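Local coordinates for protein neurotoxin (Clostridium botulinum, PDB 3N7L) that probably binds gangliosides on nerve cells as the receptor-binding domain of a botulinum neurotoxin of the D/C mosaic type, at residues S76-I81 against N225-T230. Sequence-based numbering, arbitrary orientation.
Sequences SFWIRI and NSLQYT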
loop_
_atom_site.group_PDB
_atom_site.type_symbol
_atom_site.label_atom_id
_atom_site.label_comp_id
_atom_site.label_asym_id
_atom_site.label_seq_id
_atom_site.Cartn_x
_atom_site.Cartn_y
_atom_site.Cartn_z
ATOM N N SER A 76 10.666 3.436 13.588
ATOM C CA SER A 76 9.453 3.486 12.776
ATOM C C SER A 76 9.759 4.089 11.417
ATOM O O SER A 76 10.596 4.978 11.308
ATOM C CB SER A 76 8.368 4.322 13.469
ATOM O OG SER A 76 8.712 5.701 13.484
ATOM N N PHE A 77 9.079 3.607 10.383
ATOM C CA PHE A 77 9.304 4.134 9.044
ATOM C C PHE A 77 8.361 3.548 8.008
ATOM O O PHE A 77 7.806 2.465 8.198
ATOM C CB PHE A 77 10.754 3.869 8.609
ATOM C CG PHE A 77 11.123 2.406 8.564
ATOM C CD1 PHE A 77 10.973 1.668 7.389
ATOM C CD2 PHE A 77 11.634 1.765 9.697
ATOM C CE1 PHE A 77 11.330 0.317 7.344
ATOM C CE2 PHE A 77 11.992 0.412 9.661
ATOM C CZ PHE A 77 11.841 -0.312 8.484
ATOM N N TRP A 78 8.170 4.293 6.923
ATOM C CA TRP A 78 7.339 3.830 5.823
ATOM C C TRP A 78 8.301 3.215 4.831
ATOM O O TRP A 78 9.386 3.747 4.597
ATOM C CB TRP A 78 6.593 4.989 5.155
ATOM C CG TRP A 78 5.345 5.373 5.874
ATOM C CD1 TRP A 78 5.208 6.347 6.827
ATOM C CD2 TRP A 78 4.055 4.777 5.719
ATOM N NE1 TRP A 78 3.910 6.394 7.272
ATOM C CE2 TRP A 78 3.177 5.442 6.609
ATOM C CE3 TRP A 78 3.551 3.746 4.913
ATOM C CZ2 TRP A 78 1.819 5.110 6.715
ATOM C CZ3 TRP A 78 2.199 3.412 5.016
ATOM C CH2 TRP A 78 1.348 4.095 5.912
ATOM N N ILE A 79 7.917 2.087 4.259
ATOM C CA ILE A 79 8.776 1.437 3.294
ATOM C C ILE A 79 7.963 0.761 2.205
ATOM O O ILE A 79 6.815 0.355 2.417
ATOM C CB ILE A 79 9.673 0.377 3.977
ATOM C CG1 ILE A 79 10.500 -0.373 2.923
ATOM C CG2 ILE A 79 8.812 -0.609 4.774
ATOM C CD1 ILE A 79 11.570 -1.278 3.513
ATOM N N ARG A 80 8.567 0.669 1.030
ATOM C CA ARG A 80 7.946 0.001 -0.093
ATOM C C ARG A 80 9.038 -0.772 -0.823
ATOM O O ARG A 80 10.122 -0.243 -1.067
ATOM C CB ARG A 80 7.303 0.998 -1.051
ATOM C CG ARG A 80 6.536 0.289 -2.145
ATOM C CD ARG A 80 6.132 1.206 -3.269
ATOM N NE ARG A 80 5.514 0.409 -4.320
ATOM C CZ ARG A 80 5.339 0.816 -5.571
ATOM N NH1 ARG A 80 4.764 0.004 -6.449
ATOM N NH2 ARG A 80 5.744 2.025 -5.940
ATOM N N ILE A 81 8.755 -2.029 -1.152
ATOM C CA ILE A 81 9.712 -2.872 -1.858
ATOM C C ILE A 81 9.020 -3.315 -3.141
ATOM O O ILE A 81 7.947 -3.920 -3.091
ATOM C CB ILE A 81 10.079 -4.116 -1.012
ATOM C CG1 ILE A 81 10.678 -3.670 0.330
ATOM C CG2 ILE A 81 11.084 -4.990 -1.760
ATOM C CD1 ILE A 81 10.933 -4.796 1.299
ATOM N N ASN A 225 -1.238 7.170 11.812
ATOM C CA ASN A 225 -2.226 8.043 11.201
ATOM C C ASN A 225 -1.746 9.466 10.909
ATOM O O ASN A 225 -2.077 10.030 9.867
ATOM C CB ASN A 225 -3.476 8.070 12.078
ATOM C CG ASN A 225 -4.206 6.740 12.079
ATOM O OD1 ASN A 225 -4.815 6.348 13.079
ATOM N ND2 ASN A 225 -4.158 6.037 10.945
ATOM N N SER A 226 -0.953 10.037 11.808
ATOM C CA SER A 226 -0.463 11.402 11.629
ATOM C C SER A 226 0.454 11.580 10.418
ATOM O O SER A 226 0.660 12.702 9.950
ATOM C CB SER A 226 0.279 11.869 12.886
ATOM O OG SER A 226 1.548 11.242 12.994
ATOM N N LEU A 227 1.017 10.482 9.924
ATOM C CA LEU A 227 1.910 10.540 8.767
ATOM C C LEU A 227 1.152 10.334 7.455
ATOM O O LEU A 227 1.752 10.209 6.390
ATOM C CB LEU A 227 3.015 9.478 8.900
ATOM C CG LEU A 227 4.277 9.830 9.704
ATOM C CD1 LEU A 227 3.895 10.499 11.014
ATOM C CD2 LEU A 227 5.088 8.559 9.962
ATOM N N GLN A 228 -0.170 10.308 7.532
ATOM C CA GLN A 228 -0.984 10.103 6.342
ATOM C C GLN A 228 -2.011 11.197 6.124
ATOM O O GLN A 228 -2.379 11.912 7.057
ATOM C CB GLN A 228 -1.747 8.782 6.448
ATOM C CG GLN A 228 -0.910 7.536 6.346
ATOM C CD GLN A 228 -1.741 6.288 6.556
ATOM O OE1 GLN A 228 -2.054 5.919 7.690
ATOM N NE2 GLN A 228 -2.120 5.639 5.461
ATOM N N TYR A 229 -2.453 11.327 4.875
ATOM C CA TYR A 229 -3.516 12.258 4.524
ATOM C C TYR A 229 -4.651 11.274 4.307
ATOM O O TYR A 229 -4.856 10.776 3.202
ATOM C CB TYR A 229 -3.203 13.010 3.231
ATOM C CG TYR A 229 -2.149 14.076 3.393
ATOM C CD1 TYR A 229 -0.809 13.802 3.131
ATOM C CD2 TYR A 229 -2.492 15.364 3.810
ATOM C CE1 TYR A 229 0.168 14.781 3.279
ATOM C CE2 TYR A 229 -1.521 16.358 3.964
ATOM C CZ TYR A 229 -0.191 16.057 3.694
ATOM O OH TYR A 229 0.781 17.028 3.825
ATOM N N THR A 230 -5.369 10.977 5.381
ATOM C CA THR A 230 -6.442 9.994 5.335
ATOM C C THR A 230 -7.602 10.224 4.372
ATOM O O THR A 230 -8.364 9.292 4.121
ATOM C CB THR A 230 -7.004 9.738 6.744
ATOM O OG1 THR A 230 -7.578 10.944 7.260
ATOM C CG2 THR A 230 -5.890 9.276 7.675
#
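The junction between the two halves of the receptor-binding domain is where this contact lies: strand 72-82 of the N-terminal, concanavalin-like jelly roll meets the end of helix 217-226 and the chain that leads on to the C-terminal beta-trefoil. Trp78 reaches from the sheet to Leu227 and Gln228. Its CG stands anti to the carbonyl carbon (chi1 -82°), which carries the indole off the strand toward the linker, although the backbones stay apart, with 9.1 Å between Trp78 CA and Leu227 CA. Leu227 meets the pyrrole end of the ring: Leu227 CB lies near the ring plane at the edge, 3.6 Å from Trp78 NE1, while Leu227 CD2 packs 3.8 Å from Trp78 CD1. Farther along the indole, the Gln228 side chain crosses the benzo end at about a right angle, its CG 3.7 Å from Trp78 CZ2 on an oblique approach. Leu227 is the first residue to depart from helical geometry, and the bond from Gln228 N to Asn225 O, 3.0 Å long, ties the turn that presents both side chains to the one indole. On the sheet, Arg206 of strand 202-211 makes a cation-pi contact with Trp78, and Phe144 of strand 143-150 meets its ring; both residues also touch Leu227. The union is thus one of van der Waals packing, in which a buried tryptophan that also meets an aromatic ring and a cation packs against the residues that follow the helix, where the chain passes toward the trefoil.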